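Uncharacterized protein (Arthrobacter sp., PDB 3BL4) is of unknown function but probably has a STAS-like domain and forms a dimer whose sheet continues across the subunit interface. Local coordinates at residues T10-T15 and M41-Q46; R75-S80 and N102-P107; A83-S88 and T112-A117. One frame throughout, in Å; residues are numbered along the deposited sequence.

Contact 1. Residues T10-T15 and M41-Q46; sequences TEAGLT and MLRVNQ
R43 reaches out from helix 34-48 to the backbone of T10, while L14, at the start of strand 14-16, packs on the helix itself. The arginine chain is folded rather than extended: CG stands beside the backbone N (chi1 -60°), and the next two torsions bend as well. Its guanidinium ends up next to T10, where NH2 donates to T10 O at 3.0 Å. The donor lies in the plane of that carbonyl, although the oxygen sits somewhat off the guanidinium plane, tilted by 21°. A12 comes over one face of the same group, its CB 3.4 Å from R43 NH1.

L14 has CG anti to the backbone N, and its two methyls meet different parts of the helix: CD2 rests 3.3 Å from R43 O and also meets R43 CB, whereas CD1 touches V44 CG2 at 3.9 Å, the two side chains crossing at about a right angle. V44 also packs on L22 of strand 22-25, the neighbour of strand 14-16 in the sheet. Because R43 bonds a main-chain oxygen, the polar part of this surface contact uses the backbone of T10, and L14 adds a small apolar patch beside it.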
# COMPACT_ATOMS: atom_id res chain seq x y z
N THR A 10 -21.60 8.29 -12.19
CA THR A 10 -20.91 7.23 -12.92
C THR A 10 -20.92 5.94 -12.08
O THR A 10 -20.80 6.02 -10.86
CB THR A 10 -19.47 7.69 -13.18
OG1 THR A 10 -19.51 8.80 -14.10
CG2 THR A 10 -18.64 6.57 -13.76
N GLU A 11 -21.09 4.78 -12.72
CA GLU A 11 -21.17 3.48 -12.00
C GLU A 11 -19.93 3.27 -11.12
O GLU A 11 -20.05 2.86 -9.95
CB GLU A 11 -21.32 2.29 -12.96
CG GLU A 11 -22.71 2.15 -13.61
CD GLU A 11 -22.76 1.06 -14.68
N ALA A 12 -18.76 3.55 -11.70
CA ALA A 12 -17.46 3.47 -11.02
C ALA A 12 -17.08 2.03 -10.67
O ALA A 12 -16.23 1.80 -9.79
CB ALA A 12 -17.45 4.37 -9.76
N GLY A 13 -17.69 1.07 -11.37
CA GLY A 13 -17.60 -0.36 -11.03
C GLY A 13 -17.95 -0.67 -9.58
O GLY A 13 -17.33 -1.55 -8.98
N LEU A 14 -18.91 0.05 -9.01
CA LEU A 14 -19.21 -0.05 -7.58
C LEU A 14 -20.70 -0.30 -7.36
O LEU A 14 -21.53 0.37 -7.97
CB LEU A 14 -18.75 1.23 -6.86
CG LEU A 14 -19.03 1.39 -5.35
CD1 LEU A 14 -18.34 0.33 -4.49
CD2 LEU A 14 -18.62 2.77 -4.91
N THR A 15 -21.01 -1.28 -6.51
CA THR A 15 -22.37 -1.61 -6.12
C THR A 15 -22.41 -2.01 -4.63
O THR A 15 -21.47 -2.58 -4.12
CB THR A 15 -22.94 -2.77 -6.96
OG1 THR A 15 -22.22 -3.97 -6.67
CG2 THR A 15 -22.85 -2.49 -8.46
N MSE A 41 -11.81 4.64 -3.47
CA MSE A 41 -12.20 4.61 -2.07
C MSE A 41 -13.14 5.77 -1.74
O MSE A 41 -14.05 5.62 -0.92
CB MSE A 41 -10.99 4.62 -1.14
CG MSE A 41 -11.36 4.54 0.35
SE MSE A 41 -12.09 2.80 0.83
CE MSE A 41 -10.50 1.90 1.00
N LEU A 42 -12.92 6.92 -2.38
CA LEU A 42 -13.80 8.08 -2.20
C LEU A 42 -15.22 7.71 -2.58
O LEU A 42 -16.14 8.02 -1.86
CB LEU A 42 -13.35 9.30 -3.02
CG LEU A 42 -14.32 10.49 -3.02
CD1 LEU A 42 -14.50 11.02 -1.61
CD2 LEU A 42 -13.83 11.61 -3.94
N ARG A 43 -15.38 7.04 -3.72
CA ARG A 43 -16.69 6.61 -4.21
C ARG A 43 -17.34 5.57 -3.29
O ARG A 43 -18.55 5.58 -3.12
CB ARG A 43 -16.58 6.05 -5.63
CG ARG A 43 -16.03 7.02 -6.70
CD ARG A 43 -16.82 8.35 -6.79
NE ARG A 43 -18.23 8.15 -7.12
CZ ARG A 43 -18.71 7.85 -8.34
NH1 ARG A 43 -17.91 7.72 -9.40
NH2 ARG A 43 -20.01 7.68 -8.49
N VAL A 44 -16.55 4.67 -2.73
CA VAL A 44 -17.04 3.71 -1.74
C VAL A 44 -17.61 4.44 -0.53
O VAL A 44 -18.69 4.09 -0.03
CB VAL A 44 -15.92 2.79 -1.23
CG1 VAL A 44 -16.36 2.08 0.05
CG2 VAL A 44 -15.50 1.79 -2.32
N ASN A 45 -16.86 5.43 -0.05
CA ASN A 45 -17.26 6.21 1.13
C ASN A 45 -18.49 7.04 0.84
O ASN A 45 -19.37 7.09 1.67
CB ASN A 45 -16.11 7.10 1.64
CG ASN A 45 -14.96 6.30 2.26
OD1 ASN A 45 -15.17 5.19 2.77
ND2 ASN A 45 -13.74 6.85 2.22
N GLN A 46 -18.56 7.67 -0.32
CA GLN A 46 -19.74 8.46 -0.69
C GLN A 46 -20.99 7.58 -0.80
O GLN A 46 -22.08 8.00 -0.40
CB GLN A 46 -19.50 9.21 -2.00
CG GLN A 46 -18.46 10.31 -1.91
CD GLN A 46 -18.21 10.99 -3.26
OE1 GLN A 46 -18.35 10.37 -4.32
NE2 GLN A 46 -17.85 12.27 -3.22

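Contact 2. Residues R75-S80 and N102-P107; sequences RPCQAS and NAVPCP
C77 and V104 meet where two chain segments run side by side into the parallel strands of a beta-alpha-beta unit, strand 79-85, helix 92-102 and strand 108-111. From 77 to 80 and from 104 to 107 the segments point only 8° apart, and the contact is carried mainly by side chains and the S80 carbonyl. C77 aims its CB at the other segment, with SG anti to the backbone N (chi1 164°), and the sulfur comes 3.5 Å from V104 CG1. One atom nearer the backbone, C77 CB lies 4.2 Å from P105 CD.

C106 answers from the other segment, its CB likewise directed across. Its SG sits between the backbone N and the carbonyl carbon (chi1 55°), and the two sulfurs, C77 SG and C106 SG, stay 4.5 Å apart, too far for a disulfide. S80 turns its own CB away and presents its carbonyl: S80 O lies 3.1 Å from C106 CB, a tight approach, and 3.6 Å from P107 CD. Just beyond, P107 pairs through its backbone with I82, as the regular ladder takes over.

The second subunit meets the 75-80 segment: A79 joins a parallel ladder with a strand of that subunit, and R75 makes a salt bridge to E38 of the same neighbouring chain. Within the 75-80 segment, C77 SG also accepts a weak hydrogen bond from A79 N at 3.6 Å.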
# COMPACT_ATOMS: atom_id res chain seq x y z
N ARG A 75 9.52 -3.84 -11.39
CA ARG A 75 10.74 -3.03 -11.45
C ARG A 75 11.81 -3.51 -10.45
O ARG A 75 11.49 -3.98 -9.36
CB ARG A 75 10.42 -1.55 -11.22
CG ARG A 75 9.04 -1.08 -11.75
CD ARG A 75 9.12 0.23 -12.50
NE ARG A 75 9.40 1.38 -11.64
CZ ARG A 75 9.95 2.52 -12.05
NH1 ARG A 75 10.32 2.69 -13.32
NH2 ARG A 75 10.16 3.51 -11.18
N PRO A 76 13.09 -3.36 -10.82
CA PRO A 76 14.16 -3.89 -9.97
C PRO A 76 14.28 -3.11 -8.67
O PRO A 76 14.02 -1.91 -8.63
CB PRO A 76 15.42 -3.70 -10.82
CG PRO A 76 15.09 -2.53 -11.71
CD PRO A 76 13.62 -2.66 -12.01
N CYS A 77 14.67 -3.80 -7.60
CA CYS A 77 14.86 -3.16 -6.31
C CYS A 77 16.21 -3.60 -5.80
O CYS A 77 16.43 -4.79 -5.56
CB CYS A 77 13.75 -3.58 -5.35
SG CYS A 77 14.09 -3.25 -3.60
N GLN A 78 17.13 -2.65 -5.63
CA GLN A 78 18.50 -2.96 -5.21
C GLN A 78 18.67 -3.17 -3.70
O GLN A 78 19.76 -3.49 -3.24
CB GLN A 78 19.47 -1.87 -5.69
CG GLN A 78 19.68 -1.85 -7.20
CD GLN A 78 20.11 -3.20 -7.72
OE1 GLN A 78 21.21 -3.67 -7.42
NE2 GLN A 78 19.25 -3.84 -8.48
N ALA A 79 17.60 -2.99 -2.93
CA ALA A 79 17.60 -3.24 -1.50
C ALA A 79 17.44 -4.74 -1.23
O ALA A 79 16.56 -5.37 -1.78
CB ALA A 79 16.49 -2.46 -0.84
N SER A 80 18.27 -5.31 -0.37
CA SER A 80 18.21 -6.75 -0.06
C SER A 80 17.24 -7.06 1.08
O SER A 80 16.73 -8.18 1.18
CB SER A 80 19.61 -7.27 0.29
OG SER A 80 20.13 -6.56 1.40
N ASN A 102 6.17 0.77 -3.95
CA ASN A 102 7.40 0.22 -4.49
C ASN A 102 7.49 -1.30 -4.66
O ASN A 102 8.37 -1.80 -5.35
CB ASN A 102 8.58 0.78 -3.69
CG ASN A 102 8.85 2.24 -4.04
OD1 ASN A 102 9.11 2.56 -5.21
ND2 ASN A 102 8.76 3.13 -3.06
N ALA A 103 6.58 -2.03 -4.04
CA ALA A 103 6.40 -3.45 -4.34
C ALA A 103 7.71 -4.22 -4.42
O ALA A 103 8.06 -4.76 -5.46
CB ALA A 103 5.59 -3.60 -5.64
N VAL A 104 8.42 -4.29 -3.30
CA VAL A 104 9.73 -4.96 -3.24
C VAL A 104 9.53 -6.44 -2.93
O VAL A 104 8.55 -6.80 -2.30
CB VAL A 104 10.63 -4.32 -2.15
CG1 VAL A 104 10.83 -2.82 -2.42
CG2 VAL A 104 10.03 -4.52 -0.75
N PRO A 105 10.45 -7.31 -3.39
CA PRO A 105 10.39 -8.74 -3.09
C PRO A 105 11.12 -9.16 -1.81
O PRO A 105 10.98 -10.30 -1.36
CB PRO A 105 11.09 -9.35 -4.30
CG PRO A 105 12.12 -8.36 -4.64
CD PRO A 105 11.60 -7.00 -4.26
N CYS A 106 11.89 -8.26 -1.24
CA CYS A 106 12.76 -8.59 -0.13
C CYS A 106 12.01 -8.48 1.16
O CYS A 106 10.91 -7.93 1.20
CB CYS A 106 13.95 -7.64 -0.10
SG CYS A 106 13.51 -5.91 -0.03
N PRO A 107 12.60 -9.02 2.23
CA PRO A 107 12.06 -8.84 3.56
C PRO A 107 11.94 -7.38 3.95
O PRO A 107 12.82 -6.56 3.66
CB PRO A 107 13.11 -9.55 4.45
CG PRO A 107 13.69 -10.54 3.59
CD PRO A 107 13.79 -9.89 2.27

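Contact 3. Residues A83-S88 and T112-A117; sequences ALLGSS and TSERDA. With SO4 (sulfate ion), chain D.
G86 and T112 are joined without any direct conventional hydrogen bond: a water and a CA-H...O contact do the work. T112 CA lies 3.4 Å from G86 O, with an angle of 152° at the hydrogen, and one water donates both to G86 O and to T112 O, 2.7 Å from each oxygen. G86 O, just past the end of strand 79-85, thus takes one water hydrogen bond and one weaker CA-H...O approach. T112 follows this up with its methyl, which stands anti to the carbonyl carbon and presses CG2 onto the backbone of the next two residues of the other segment, 3.6 Å from S87 C.

L85 fills the middle. Its CG is anti to the backbone N (chi1 173°), and although CB does not point straight across, the branched end comes over to the start of helix 114-121. CD1 sits 3.6 Å from E114 N and close to the S113 carbonyl carbon, while CD2 meets E114 CB. Further back on the strand, the methyls of A83 and A117 touch, beside L56 of the second subunit. L84 faces the other way, onto helix 92-102, so the strand lies between two helices.

S113 is the N-cap of helix 114-121: its OG accepts from D116 N at 3.0 Å with an N-H...O angle of 162°. A sulfate, probably from the crystallisation liquor, takes E114 N through O3 at 2.9 Å and R115 N through O1 at 3.1 Å, and lies over one face of the R115 guanidinium. The positive end of the helix dipole and R115 would both favour an anion here. This is a serine N-cap at a helix N-terminus that holds a sulfate in this crystal, set against a strand end in an alpha/beta fold, consistent with the STAS clan.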
# COMPACT_ATOMS: atom_id res chain seq x y z
N ALA A 83 14.24 -2.09 6.49
CA ALA A 83 13.71 -1.78 7.81
C ALA A 83 13.14 -0.39 7.70
O ALA A 83 13.85 0.52 7.30
CB ALA A 83 14.80 -1.82 8.88
N LEU A 84 11.88 -0.22 8.04
CA LEU A 84 11.28 1.09 7.99
C LEU A 84 11.12 1.56 9.43
O LEU A 84 10.44 0.91 10.21
CB LEU A 84 9.96 1.06 7.23
CG LEU A 84 10.14 0.52 5.80
CD1 LEU A 84 9.87 -0.98 5.75
CD2 LEU A 84 9.30 1.24 4.78
N LEU A 85 11.77 2.67 9.76
CA LEU A 85 11.86 3.12 11.14
C LEU A 85 10.96 4.31 11.37
O LEU A 85 11.15 5.36 10.74
CB LEU A 85 13.30 3.50 11.43
CG LEU A 85 13.65 4.18 12.77
CD1 LEU A 85 13.38 3.21 13.91
CD2 LEU A 85 15.10 4.66 12.74
N GLY A 86 10.00 4.17 12.28
CA GLY A 86 9.15 5.30 12.70
C GLY A 86 9.37 5.76 14.13
O GLY A 86 10.25 5.29 14.80
N SER A 87 8.53 6.70 14.57
CA SER A 87 8.55 7.24 15.94
C SER A 87 7.52 6.59 16.85
O SER A 87 7.76 6.38 18.04
CB SER A 87 8.29 8.75 15.93
OG SER A 87 9.47 9.45 15.60
N SER A 88 6.33 6.35 16.30
CA SER A 88 5.25 5.71 17.03
C SER A 88 4.61 4.68 16.12
O SER A 88 4.82 4.72 14.90
CB SER A 88 4.25 6.77 17.49
OG SER A 88 3.62 7.39 16.39
N THR A 112 10.13 0.94 15.65
CA THR A 112 10.30 2.24 16.32
C THR A 112 11.63 2.34 17.08
O THR A 112 11.96 3.40 17.64
CB THR A 112 9.14 2.54 17.31
OG1 THR A 112 8.89 1.38 18.10
CG2 THR A 112 7.85 2.98 16.54
N SER A 113 12.39 1.24 17.10
CA SER A 113 13.73 1.19 17.70
C SER A 113 14.78 1.10 16.60
O SER A 113 14.82 0.12 15.87
CB SER A 113 13.86 -0.03 18.61
OG SER A 113 15.21 -0.41 18.86
N GLU A 114 15.63 2.12 16.50
CA GLU A 114 16.74 2.11 15.57
C GLU A 114 17.72 0.96 15.85
O GLU A 114 18.20 0.31 14.94
CB GLU A 114 17.45 3.46 15.62
CG GLU A 114 18.51 3.62 14.55
CD GLU A 114 19.06 5.06 14.43
OE1 GLU A 114 18.44 6.01 14.98
OE2 GLU A 114 20.11 5.22 13.77
N ARG A 115 18.02 0.69 17.11
CA ARG A 115 18.92 -0.42 17.44
C ARG A 115 18.37 -1.72 16.92
O ARG A 115 19.10 -2.52 16.34
CB ARG A 115 19.15 -0.53 18.94
CG ARG A 115 20.03 0.55 19.49
CD ARG A 115 20.28 0.35 20.96
NE ARG A 115 19.88 1.52 21.73
CZ ARG A 115 18.84 1.60 22.56
NH1 ARG A 115 18.05 0.54 22.78
NH2 ARG A 115 18.59 2.74 23.19
N ASP A 116 17.08 -1.94 17.15
CA ASP A 116 16.42 -3.17 16.69
C ASP A 116 16.44 -3.24 15.17
O ASP A 116 16.74 -4.29 14.60
CB ASP A 116 14.99 -3.26 17.23
CG ASP A 116 14.92 -3.75 18.67
OD1 ASP A 116 15.97 -4.13 19.24
OD2 ASP A 116 13.80 -3.78 19.24
N ALA A 117 16.17 -2.10 14.53
CA ALA A 117 16.16 -2.00 13.07
C ALA A 117 17.49 -2.46 12.49
O ALA A 117 17.54 -3.30 11.59
CB ALA A 117 15.84 -0.55 12.62
S SO4 D . 16.58 3.25 19.79
O1 SO4 D . 17.89 2.94 19.24
O2 SO4 D . 16.72 4.12 20.96
O3 SO4 D . 15.79 3.96 18.75
O4 SO4 D . 15.94 2.00 20.21
O HOH W 1 12.25 5.78 16.49

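In the fold
Contact 1 comes first along the chain and closes before the others open; its strand 14-16 and helix 34-48 belong to the N-terminal half. Contacts 2 and 3 interleave in sequence, share strand 79-85 and lie with centres 19 Å apart, one at the start of that strand and the other at its end. Contact 1 is on the opposite side of the chain's centre, its centre 32 Å from that of contact 2 and 37 Å from that of contact 3. The halves thus carry separate sheets within one chain. All three contacts touch the second subunit, whose strand extends the sheet of 79-85, consistent with an intertwined dimer.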